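Local coordinates for protein putative sulfatase yidJ (PDB 2QZU) that probably hydrolyses sulfate esters as an arylsulfatase-like, metal-dependent enzyme of the sulfatase family, at residues G63-N68 and P337-W342. Numbering follows the deposited sequence.
Sequences GINFTN and PMILSW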
loop_
_atom_site.group_PDB
_atom_site.type_symbol
_atom_site.label_atom_id
_atom_site.label_comp_id
_atom_site.label_asym_id
_atom_site.label_seq_id
_atom_site.Cartn_x
_atom_site.Cartn_y
_atom_site.Cartn_z
ATOM N N GLY A 63 5.635 36.849 8.811
ATOM C CA GLY A 63 6.473 37.048 7.643
ATOM C C GLY A 63 5.700 37.307 6.363
ATOM O O GLY A 63 4.763 38.105 6.340
ATOM N N ILE A 64 6.087 36.616 5.296
ATOM C CA ILE A 64 5.445 36.787 3.996
ATOM C C ILE A 64 4.917 35.464 3.457
ATOM O O ILE A 64 5.558 34.421 3.593
ATOM C CB ILE A 64 6.439 37.329 2.955
ATOM C CG1 ILE A 64 7.200 38.526 3.520
ATOM C CG2 ILE A 64 5.689 37.724 1.686
ATOM C CD1 ILE A 64 8.491 38.816 2.777
ATOM N N ASN A 65 3.751 35.523 2.826
ATOM C CA ASN A 65 3.135 34.346 2.240
ATOM C C ASN A 65 3.078 34.592 0.733
ATOM O O ASN A 65 2.306 35.430 0.266
ATOM C CB ASN A 65 1.722 34.157 2.807
ATOM C CG ASN A 65 1.097 32.830 2.409
ATOM O OD1 ASN A 65 -0.074 32.576 2.687
ATOM N ND2 ASN A 65 1.878 31.975 1.760
ATOM N N PHE A 66 3.915 33.884 -0.022
ATOM C CA PHE A 66 3.945 34.031 -1.473
ATOM C C PHE A 66 2.901 33.108 -2.088
ATOM O O PHE A 66 3.162 31.930 -2.337
ATOM C CB PHE A 66 5.347 33.708 -1.999
ATOM C CG PHE A 66 6.374 34.751 -1.652
ATOM C CD1 PHE A 66 6.366 35.992 -2.289
ATOM C CD2 PHE A 66 7.347 34.499 -0.686
ATOM C CE1 PHE A 66 7.314 36.971 -1.968
ATOM C CE2 PHE A 66 8.298 35.472 -0.356
ATOM C CZ PHE A 66 8.282 36.707 -1.001
ATOM N N THR A 67 1.717 33.663 -2.334
ATOM C CA THR A 67 0.592 32.904 -2.869
ATOM C C THR A 67 0.609 32.513 -4.348
ATOM O O THR A 67 -0.320 31.850 -4.811
ATOM C CB THR A 67 -0.734 33.630 -2.572
ATOM O OG1 THR A 67 -0.662 34.969 -3.066
ATOM C CG2 THR A 67 -0.999 33.658 -1.069
ATOM N N ASN A 68 1.641 32.921 -5.086
ATOM C CA ASN A 68 1.757 32.553 -6.502
ATOM C C ASN A 68 3.051 31.782 -6.778
ATOM O O ASN A 68 3.458 31.646 -7.931
ATOM C CB ASN A 68 1.740 33.788 -7.417
ATOM C CG ASN A 68 0.398 34.493 -7.440
ATOM O OD1 ASN A 68 -0.654 33.857 -7.433
ATOM N ND2 ASN A 68 0.432 35.818 -7.494
ATOM N N PRO A 337 3.769 25.906 -1.695
ATOM C CA PRO A 337 3.710 26.886 -0.613
ATOM C C PRO A 337 5.067 27.576 -0.593
ATOM O O PRO A 337 6.068 27.011 -1.045
ATOM C CB PRO A 337 3.481 26.025 0.622
ATOM C CG PRO A 337 4.197 24.758 0.283
ATOM C CD PRO A 337 3.775 24.535 -1.159
HETATM N N MSE A 338 5.098 28.794 -0.077
HETATM C CA MSE A 338 6.332 29.557 -0.002
HETATM C C MSE A 338 6.113 30.632 1.046
HETATM O O MSE A 338 5.623 31.722 0.744
HETATM C CB MSE A 338 6.636 30.188 -1.366
HETATM C CG MSE A 338 7.893 31.027 -1.437
HETATM SE SE MSE A 338 9.521 29.988 -1.400
HETATM C CE MSE A 338 9.439 29.196 -3.183
ATOM N N ILE A 339 6.452 30.294 2.285
ATOM C CA ILE A 339 6.315 31.197 3.419
ATOM C C ILE A 339 7.716 31.511 3.924
ATOM O O ILE A 339 8.530 30.608 4.119
ATOM C CB ILE A 339 5.508 30.538 4.558
ATOM C CG1 ILE A 339 4.105 30.179 4.067
ATOM C CG2 ILE A 339 5.418 31.484 5.753
ATOM C CD1 ILE A 339 3.293 29.395 5.070
ATOM N N LEU A 340 7.998 32.790 4.138
ATOM C CA LEU A 340 9.313 33.195 4.606
ATOM C C LEU A 340 9.208 34.238 5.713
ATOM O O LEU A 340 8.383 35.152 5.649
ATOM C CB LEU A 340 10.123 33.748 3.427
ATOM C CG LEU A 340 11.622 34.028 3.582
ATOM C CD1 LEU A 340 12.258 34.077 2.203
ATOM C CD2 LEU A 340 11.849 35.335 4.328
ATOM N N SER A 341 10.036 34.083 6.738
ATOM C CA SER A 341 10.049 35.028 7.840
ATOM C C SER A 341 11.486 35.381 8.193
ATOM O O SER A 341 12.397 34.570 8.042
ATOM C CB SER A 341 9.345 34.446 9.073
ATOM O OG SER A 341 10.075 33.367 9.627
ATOM N N TRP A 342 11.670 36.614 8.648
ATOM C CA TRP A 342 12.964 37.137 9.068
ATOM C C TRP A 342 12.598 38.440 9.769
ATOM O O TRP A 342 12.764 39.530 9.216
ATOM C CB TRP A 342 13.873 37.411 7.861
ATOM C CG TRP A 342 15.267 37.843 8.258
ATOM C CD1 TRP A 342 15.824 37.772 9.505
ATOM C CD2 TRP A 342 16.272 38.402 7.402
ATOM N NE1 TRP A 342 17.114 38.253 9.479
ATOM C CE2 TRP A 342 17.415 38.646 8.200
ATOM C CE3 TRP A 342 16.321 38.720 6.036
ATOM C CZ2 TRP A 342 18.593 39.194 7.678
ATOM C CZ3 TRP A 342 17.494 39.264 5.518
ATOM C CH2 TRP A 342 18.614 39.495 6.340
HETATM O O HOH W 1 2.661 30.256 -0.111
#
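I64 and L340 face each other as an antiparallel hydrogen-bonded pair. I64 N donates to L340 O at 2.7 Å. L340 N returns a bond to I64 O at 3.0 Å. Both are close to straight, with N-H...O angles of 166° and 164°. A third bond, F66 N to M338 O at 2.9 Å, continues the ladder. Beyond it a water replaces the direct link, donating to F66 O and accepting from M338 N, each at 2.8 Å. Two carbonyls have additional CA-H...O neighbours: G63 CA lies 3.3 Å from L340 O, and I339 CA approaches I64 O.

N65 and I339, the intervening non-hydrogen-bonded pair, put their side chains on one sheet face. N65 has CG anti to the backbone N (chi1 -171°); beyond it, ND2 of the amide lies 3.7 Å from I339 CG1. I339 also packs on L56, L59 and A60 of helix 54-61. I64 and L340 occupy the other face, where I64 CG2 lies above one face of the F66 ring, offset toward the rim. The ring's edge meets M338 O near the ring plane, while CD2 touches CG of selenomethionine M338 at 3.6 Å.

Backbone hydrogen bonds also run outward: I339 and S341 bond to F310 and V308 of strand 306-311, and G63 and N65 to R349 and D352 of strand 349-352. Both strands are therefore interior members of the mixed sheet in this alkaline-phosphatase-like fold. With every contacting residue buried, main-chain groups and one water carry the polar pairing while side chains add mainly apolar contacts, so the link between these sequence-distant segments rests on backbone hydrogen bonds.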